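Long-range contact in leucine-rich repeat protein (Bacteroides thetaiotaomicron, PDB 4ECN), which is of unknown function but, as an extracellular leucine-rich repeat protein, probably binds other proteins: residues L211-T223 with E235-D248. Numbering follows the deposited sequence.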
ATOM      1  N   LEU A 211      34.047 -13.277 -26.679  1.00 58.58           N
ATOM      2  CA  LEU A 211      33.863 -11.996 -25.990  1.00 56.02           C
ATOM      3  C   LEU A 211      34.084 -10.818 -26.930  1.00 57.98           C
ATOM      4  O   LEU A 211      34.990 -10.886 -27.755  1.00 58.11           O
ATOM      5  CB  LEU A 211      34.825 -11.854 -24.796  1.00 55.29           C
ATOM      6  CG  LEU A 211      34.632 -12.734 -23.578  1.00 58.21           C
ATOM      7  CD1 LEU A 211      35.729 -12.474 -22.590  1.00 58.21           C
ATOM      8  CD2 LEU A 211      33.288 -12.490 -22.904  1.00 57.59           C
ATOM      9  N   PRO A 212      33.355  -9.690 -26.806  1.00 53.35           N
ATOM     10  CA  PRO A 212      33.702  -8.526 -27.657  1.00 53.39           C
ATOM     11  C   PRO A 212      35.129  -8.033 -27.343  1.00 58.44           C
ATOM     12  O   PRO A 212      35.590  -8.174 -26.202  1.00 58.58           O
ATOM     13  CB  PRO A 212      32.640  -7.472 -27.292  1.00 53.91           C
ATOM     14  CG  PRO A 212      31.589  -8.191 -26.508  1.00 57.05           C
ATOM     15  CD  PRO A 212      32.235  -9.389 -25.885  1.00 52.96           C
ATOM     16  N   ALA A 213      35.851  -7.501 -28.343  1.00 54.39           N
ATOM     17  CA  ALA A 213      37.200  -6.987 -28.107  1.00 53.19           C
ATOM     18  C   ALA A 213      37.160  -5.872 -27.065  1.00 57.56           C
ATOM     19  O   ALA A 213      36.284  -5.004 -27.095  1.00 57.01           O
ATOM     20  CB  ALA A 213      37.819  -6.490 -29.399  1.00 54.14           C
ATOM     21  N   GLY A 214      38.080  -5.949 -26.118  1.00 54.65           N
ATOM     22  CA  GLY A 214      38.196  -4.991 -25.030  1.00 53.55           C
ATOM     23  C   GLY A 214      39.026  -5.564 -23.910  1.00 57.10           C
ATOM     24  O   GLY A 214      39.593  -6.654 -24.045  1.00 56.73           O
ATOM     25  N   THR A 215      39.098  -4.827 -22.798  1.00 53.62           N
ATOM     26  CA  THR A 215      39.862  -5.239 -21.624  1.00 53.20           C
ATOM     27  C   THR A 215      38.863  -5.651 -20.554  1.00 55.18           C
ATOM     28  O   THR A 215      37.838  -4.996 -20.349  1.00 53.62           O
ATOM     29  CB  THR A 215      40.824  -4.128 -21.182  1.00 59.44           C
ATOM     30  OG1 THR A 215      41.723  -3.860 -22.266  1.00 60.42           O
ATOM     31  CG2 THR A 215      41.629  -4.494 -19.929  1.00 55.80           C
ATOM     32  N   TYR A 216      39.161  -6.776 -19.911  1.00 51.05           N
ATOM     33  CA  TYR A 216      38.314  -7.370 -18.897  1.00 49.92           C
ATOM     34  C   TYR A 216      39.059  -7.753 -17.653  1.00 51.32           C
ATOM     35  O   TYR A 216      40.280  -7.839 -17.658  1.00 50.54           O
ATOM     36  CB  TYR A 216      37.674  -8.659 -19.459  1.00 50.92           C
ATOM     37  CG  TYR A 216      36.777  -8.463 -20.647  1.00 52.33           C
ATOM     38  CD1 TYR A 216      37.308  -8.287 -21.925  1.00 55.15           C
ATOM     39  CD2 TYR A 216      35.398  -8.545 -20.519  1.00 52.51           C
ATOM     40  CE1 TYR A 216      36.482  -8.111 -23.032  1.00 56.64           C
ATOM     41  CE2 TYR A 216      34.559  -8.377 -21.619  1.00 53.64           C
ATOM     42  CZ  TYR A 216      35.107  -8.164 -22.873  1.00 62.27           C
ATOM     43  OH  TYR A 216      34.286  -7.999 -23.949  1.00 64.50           O
ATOM     44  N   GLN A 217      38.288  -8.105 -16.625  1.00 46.92           N
ATOM     45  CA  GLN A 217      38.696  -8.715 -15.373  1.00 46.73           C
ATOM     46  C   GLN A 217      37.635  -9.708 -14.939  1.00 51.62           C
ATOM     47  O   GLN A 217      36.439  -9.408 -15.077  1.00 51.77           O
ATOM     48  CB  GLN A 217      38.938  -7.684 -14.275  1.00 47.61           C
ATOM     49  CG  GLN A 217      40.226  -6.901 -14.369  1.00 62.01           C
ATOM     50  CD  GLN A 217      40.313  -5.998 -13.173  1.00 79.76           C
ATOM     51  OE1 GLN A 217      39.655  -4.941 -13.114  1.00 78.71           O
ATOM     52  NE2 GLN A 217      41.050  -6.446 -12.153  1.00 61.63           N
ATOM     53  N   VAL A 218      38.049 -10.876 -14.400  1.00 46.96           N
ATOM     54  CA  VAL A 218      37.093 -11.819 -13.834  1.00 45.88           C
ATOM     55  C   VAL A 218      36.662 -11.186 -12.499  1.00 48.87           C
ATOM     56  O   VAL A 218      37.520 -10.780 -11.714  1.00 49.51           O
ATOM     57  CB  VAL A 218      37.627 -13.268 -13.720  1.00 50.23           C
ATOM     58  CG1 VAL A 218      36.646 -14.159 -12.958  1.00 49.94           C
ATOM     59  CG2 VAL A 218      37.873 -13.856 -15.107  1.00 50.25           C
ATOM     60  N   VAL A 219      35.345 -11.005 -12.297  1.00 42.98           N
ATOM     61  CA  VAL A 219      34.819 -10.322 -11.118  1.00 41.50           C
ATOM     62  C   VAL A 219      34.030 -11.305 -10.185  1.00 46.11           C
ATOM     63  O   VAL A 219      33.675 -10.931  -9.057  1.00 45.28           O
ATOM     64  CB  VAL A 219      33.948  -9.092 -11.514  1.00 43.60           C
ATOM     65  CG1 VAL A 219      34.809  -8.019 -12.172  1.00 43.51           C
ATOM     66  CG2 VAL A 219      32.756  -9.467 -12.398  1.00 42.05           C
ATOM     67  N   ALA A 220      33.807 -12.551 -10.626  1.00 44.30           N
ATOM     68  CA  ALA A 220      33.120 -13.561  -9.806  1.00 45.02           C
ATOM     69  C   ALA A 220      33.191 -14.955 -10.427  1.00 49.89           C
ATOM     70  O   ALA A 220      33.290 -15.090 -11.650  1.00 50.27           O
ATOM     71  CB  ALA A 220      31.654 -13.177  -9.603  1.00 45.12           C
ATOM     72  N   TYR A 221      33.095 -15.994  -9.585  1.00 46.82           N
ATOM     73  CA  TYR A 221      33.052 -17.380 -10.067  1.00 47.42           C
ATOM     74  C   TYR A 221      32.291 -18.283  -9.086  1.00 53.21           C
ATOM     75  O   TYR A 221      32.175 -17.984  -7.887  1.00 52.24           O
ATOM     76  CB  TYR A 221      34.463 -17.972 -10.332  1.00 49.28           C
ATOM     77  CG  TYR A 221      35.278 -18.192  -9.074  1.00 52.26           C
ATOM     78  CD1 TYR A 221      35.175 -19.379  -8.350  1.00 54.87           C
ATOM     79  CD2 TYR A 221      36.099 -17.186  -8.568  1.00 53.37           C
ATOM     80  CE1 TYR A 221      35.863 -19.558  -7.151  1.00 56.75           C
ATOM     81  CE2 TYR A 221      36.797 -17.357  -7.375  1.00 55.25           C
ATOM     82  CZ  TYR A 221      36.687 -18.550  -6.677  1.00 66.49           C
ATOM     83  OH  TYR A 221      37.395 -18.740  -5.518  1.00 72.94           O
ATOM     84  N   THR A 222      31.805 -19.408  -9.624  1.00 51.37           N
ATOM     85  CA  THR A 222      31.183 -20.507  -8.902  1.00 51.07           C
ATOM     86  C   THR A 222      31.848 -21.779  -9.422  1.00 55.30           C
ATOM     87  O   THR A 222      31.817 -22.031 -10.633  1.00 52.50           O
ATOM     88  CB  THR A 222      29.657 -20.497  -9.028  1.00 57.31           C
ATOM     89  OG1 THR A 222      29.155 -19.243  -8.572  1.00 64.01           O
ATOM     90  CG2 THR A 222      29.015 -21.590  -8.218  1.00 53.14           C
ATOM     91  N   THR A 223      32.508 -22.539  -8.524  1.00 54.78           N
ATOM     92  CA  THR A 223      33.140 -23.811  -8.910  1.00 56.19           C
ATOM     93  C   THR A 223      32.200 -24.980  -8.541  1.00 62.03           C
ATOM     94  O   THR A 223      31.434 -24.882  -7.577  1.00 60.73           O
ATOM     95  CB  THR A 223      34.540 -23.984  -8.289  1.00 61.08           C
ATOM     96  OG1 THR A 223      34.477 -23.709  -6.895  1.00 62.39           O
ATOM     97  CG2 THR A 223      35.591 -23.101  -8.946  1.00 55.08           C
ATOM     98  N   GLU A 235      32.053 -23.360  -4.092  1.00 55.61           N
ATOM     99  CA  GLU A 235      32.131 -22.008  -3.533  1.00 53.78           C
ATOM    100  C   GLU A 235      31.692 -20.963  -4.559  1.00 55.36           C
ATOM    101  O   GLU A 235      31.692 -21.222  -5.761  1.00 55.60           O
ATOM    102  CB  GLU A 235      33.553 -21.663  -3.027  1.00 55.36           C
ATOM    103  CG  GLU A 235      34.563 -21.371  -4.127  1.00 60.73           C
ATOM    104  CD  GLU A 235      35.918 -20.874  -3.671  1.00 79.77           C
ATOM    105  OE1 GLU A 235      35.998 -20.256  -2.585  1.00 74.83           O
ATOM    106  OE2 GLU A 235      36.897 -21.063  -4.428  1.00 74.59           O
ATOM    107  N   THR A 236      31.381 -19.769  -4.076  1.00 50.22           N
ATOM    108  CA  THR A 236      31.024 -18.628  -4.899  1.00 49.51           C
ATOM    109  C   THR A 236      31.798 -17.468  -4.321  1.00 53.83           C
ATOM    110  O   THR A 236      31.748 -17.240  -3.107  1.00 55.16           O
ATOM    111  CB  THR A 236      29.491 -18.404  -4.979  1.00 54.49           C
ATOM    112  OG1 THR A 236      28.847 -19.594  -5.426  1.00 57.07           O
ATOM    113  CG2 THR A 236      29.124 -17.315  -5.944  1.00 50.62           C
ATOM    114  N   GLN A 237      32.574 -16.782  -5.156  1.00 48.26           N
ATOM    115  CA  GLN A 237      33.356 -15.664  -4.656  1.00 47.80           C
ATOM    116  C   GLN A 237      33.298 -14.467  -5.573  1.00 52.13           C
ATOM    117  O   GLN A 237      33.256 -14.624  -6.796  1.00 51.25           O
ATOM    118  CB  GLN A 237      34.834 -16.058  -4.482  1.00 49.61           C
ATOM    119  CG  GLN A 237      35.139 -17.203  -3.521  1.00 53.37           C
ATOM    120  CD  GLN A 237      34.849 -16.957  -2.066  1.00 65.54           C
ATOM    121  OE1 GLN A 237      34.867 -15.830  -1.568  1.00 61.09           O
ATOM    122  NE2 GLN A 237      34.660 -18.040  -1.330  1.00 61.90           N
ATOM    123  N   SER A 238      33.318 -13.265  -4.971  1.00 49.18           N
ATOM    124  CA  SER A 238      33.487 -11.999  -5.677  1.00 48.32           C
ATOM    125  C   SER A 238      34.976 -11.731  -5.674  1.00 54.61           C
ATOM    126  O   SER A 238      35.614 -11.768  -4.607  1.00 54.01           O
ATOM    127  CB  SER A 238      32.677 -10.867  -5.055  1.00 49.93           C
ATOM    128  OG  SER A 238      32.689  -9.744  -5.923  1.00 57.81           O
ATOM    129  N   VAL A 239      35.560 -11.607  -6.865  1.00 52.47           N
ATOM    130  CA  VAL A 239      36.996 -11.438  -7.012  1.00 53.12           C
ATOM    131  C   VAL A 239      37.311 -10.302  -7.997  1.00 59.26           C
ATOM    132  O   VAL A 239      36.412  -9.612  -8.487  1.00 58.71           O
ATOM    133  CB  VAL A 239      37.658 -12.776  -7.474  1.00 57.26           C
ATOM    134  CG1 VAL A 239      37.622 -13.839  -6.375  1.00 57.79           C
ATOM    135  CG2 VAL A 239      37.046 -13.301  -8.771  1.00 56.23           C
ATOM    136  N   ARG A 240      38.619 -10.116  -8.250  1.00 57.18           N
ATOM    137  CA  ARG A 240      39.245  -9.207  -9.203  1.00 56.29           C
ATOM    138  C   ARG A 240      40.459  -9.922  -9.781  1.00 60.53           C
ATOM    139  O   ARG A 240      41.561  -9.842  -9.241  1.00 60.83           O
ATOM    140  CB  ARG A 240      39.609  -7.846  -8.576  1.00 55.30           C
ATOM    141  CG  ARG A 240      38.440  -6.879  -8.373  1.00 62.02           C
ATOM    142  CD  ARG A 240      37.816  -6.432  -9.694  1.00 69.00           C
ATOM    143  NE  ARG A 240      36.825  -5.368  -9.527  1.00 73.79           N
ATOM    144  CZ  ARG A 240      35.560  -5.565  -9.164  1.00 81.12           C
ATOM    145  NH1 ARG A 240      35.123  -6.789  -8.881  1.00 60.67           N
ATOM    146  NH2 ARG A 240      34.726  -4.537  -9.058  1.00 62.77           N
ATOM    147  N   GLY A 241      40.211 -10.701 -10.820  1.00 56.64           N
ATOM    148  CA  GLY A 241      41.241 -11.434 -11.530  1.00 56.81           C
ATOM    149  C   GLY A 241      42.104 -10.475 -12.313  1.00 62.68           C
ATOM    150  O   GLY A 241      41.690  -9.350 -12.609  1.00 61.63           O
ATOM    151  N   GLU A 242      43.325 -10.907 -12.623  1.00 61.55           N
ATOM    152  CA  GLU A 242      44.293 -10.118 -13.381  1.00 61.00           C
ATOM    153  C   GLU A 242      43.713  -9.776 -14.758  1.00 63.67           C
ATOM    154  O   GLU A 242      43.107 -10.629 -15.406  1.00 63.43           O
ATOM    155  CB  GLU A 242      45.624 -10.864 -13.492  1.00 62.64           C
ATOM    156  CG  GLU A 242      46.396 -10.878 -12.187  1.00 69.15           C
ATOM    157  CD  GLU A 242      46.935  -9.521 -11.785  1.00 98.17           C
ATOM    158  OE1 GLU A 242      47.829  -8.997 -12.491  1.00 92.88           O
ATOM    159  OE2 GLU A 242      46.455  -8.979 -10.763  1.00103.58           O
ATOM    160  N   SER A 243      43.850  -8.498 -15.148  1.00 58.92           N
ATOM    161  CA  SER A 243      43.320  -7.911 -16.379  1.00 57.18           C
ATOM    162  C   SER A 243      43.838  -8.617 -17.617  1.00 59.56           C
ATOM    163  O   SER A 243      45.025  -8.908 -17.717  1.00 61.39           O
ATOM    164  CB  SER A 243      43.679  -6.434 -16.459  1.00 59.93           C
ATOM    165  OG  SER A 243      43.748  -5.871 -15.158  1.00 70.92           O
ATOM    166  N   PHE A 244      42.931  -8.934 -18.526  1.00 52.99           N
ATOM    167  CA  PHE A 244      43.260  -9.559 -19.788  1.00 52.36           C
ATOM    168  C   PHE A 244      42.633  -8.738 -20.890  1.00 59.35           C
ATOM    169  O   PHE A 244      41.686  -7.987 -20.635  1.00 58.87           O
ATOM    170  CB  PHE A 244      42.826 -11.024 -19.827  1.00 52.92           C
ATOM    171  CG  PHE A 244      41.348 -11.306 -19.701  1.00 52.87           C
ATOM    172  CD1 PHE A 244      40.758 -11.472 -18.452  1.00 54.17           C
ATOM    173  CD2 PHE A 244      40.563 -11.504 -20.833  1.00 53.94           C
ATOM    174  CE1 PHE A 244      39.407 -11.790 -18.340  1.00 54.02           C
ATOM    175  CE2 PHE A 244      39.207 -11.829 -20.718  1.00 55.13           C
ATOM    176  CZ  PHE A 244      38.645 -11.989 -19.474  1.00 52.50           C
ATOM    177  N   THR A 245      43.168  -8.840 -22.104  1.00 57.92           N
ATOM    178  CA  THR A 245      42.652  -8.041 -23.204  1.00 58.17           C
ATOM    179  C   THR A 245      42.268  -8.976 -24.361  1.00 64.18           C
ATOM    180  O   THR A 245      43.014  -9.904 -24.672  1.00 64.03           O
ATOM    181  CB  THR A 245      43.711  -6.990 -23.597  1.00 61.10           C
ATOM    182  OG1 THR A 245      44.160  -6.297 -22.419  1.00 56.31           O
ATOM    183  CG2 THR A 245      43.215  -6.000 -24.644  1.00 56.99           C
ATOM    184  N   VAL A 246      41.091  -8.729 -24.978  1.00 61.19           N
ATOM    185  CA  VAL A 246      40.574  -9.479 -26.127  1.00 61.12           C
ATOM    186  C   VAL A 246      40.833  -8.661 -27.393  1.00 67.46           C
ATOM    187  O   VAL A 246      40.515  -7.467 -27.438  1.00 67.13           O
ATOM    188  CB  VAL A 246      39.074  -9.830 -25.964  1.00 64.06           C
ATOM    189  CG1 VAL A 246      38.528 -10.532 -27.194  1.00 63.47           C
ATOM    190  CG2 VAL A 246      38.828 -10.672 -24.719  1.00 63.84           C
ATOM    191  N   ILE A 247      41.421  -9.310 -28.413  1.00 66.11           N
ATOM    192  CA  ILE A 247      41.746  -8.687 -29.700  1.00 67.02           C
ATOM    193  C   ILE A 247      40.818  -9.247 -30.755  1.00 72.20           C
ATOM    194  O   ILE A 247      40.562 -10.448 -30.739  1.00 72.00           O
ATOM    195  CB  ILE A 247      43.250  -8.906 -30.078  1.00 70.57           C
ATOM    196  CG1 ILE A 247      44.246  -8.592 -28.920  1.00 70.43           C
ATOM    197  CG2 ILE A 247      43.637  -8.211 -31.388  1.00 71.73           C
ATOM    198  CD1 ILE A 247      44.206  -7.189 -28.307  1.00 78.50           C
ATOM    199  N   ASP A 248      40.354  -8.392 -31.687  1.00 70.48           N
ATOM    200  CA  ASP A 248      39.457  -8.749 -32.792  1.00 72.31           C
ATOM    201  C   ASP A 248      40.002  -9.920 -33.632  1.00 80.54           C
ATOM    202  O   ASP A 248      41.161  -9.898 -34.075  1.00 82.11           O
ATOM    203  CB  ASP A 248      39.215  -7.530 -33.714  1.00 75.17           C
ATOM    204  CG  ASP A 248      38.228  -7.729 -34.869  1.00 89.47           C
ATOM    205  OD1 ASP A 248      37.352  -8.628 -34.765  1.00 91.39           O
ATOM    206  OD2 ASP A 248      38.262  -6.922 -35.824  1.00 94.95           O
TER
HETATM  207  O   HOH W   1      40.781 -11.833 -14.877  1.00 38.98           O
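Tyr221 and Glu235 anchor one end of this antiparallel pairing: Tyr221 OH donates to Glu235 OE2 at 2.6 Å, meeting the carboxylate from above its plane, while OE2 lies at the phenol edge. With CG of Glu235 between its backbone N and carbonyl carbon (chi1 75°), the extended chain reaches back to that ring. Its OE1 takes Gln237 NE2 at 2.9 Å and Lys262 N, OE2 also receives Tyr150 OH and Leu261 N, and Gln260 N meets Tyr221 OH. Replacing Glu235 by an alanine would remove the carboxylate, which is likely to leave Tyr221 OH, Gln237 NE2 and the three further donors without the group they share. In the second ladder Tyr216 CB sits 3.8 Å from the Phe244 ring centroid, a CH-pi contact over the face; Leu211 CD1 meets the Phe244 edge. Between the ladders the register shifts by two, and Gln217 NE2 spans to Gly241 O (3.0 Å). A classic beta bulge places Val219 and Ala220 both opposite Thr161 of strand 157-164. In this second DUF4458 domain, of the transthyretin clan, strand 214-227 meets two successive partners across the register break, 230-238 as a hairpin and then 244-246, while strands 130-139 and 251-259 pack against Phe244.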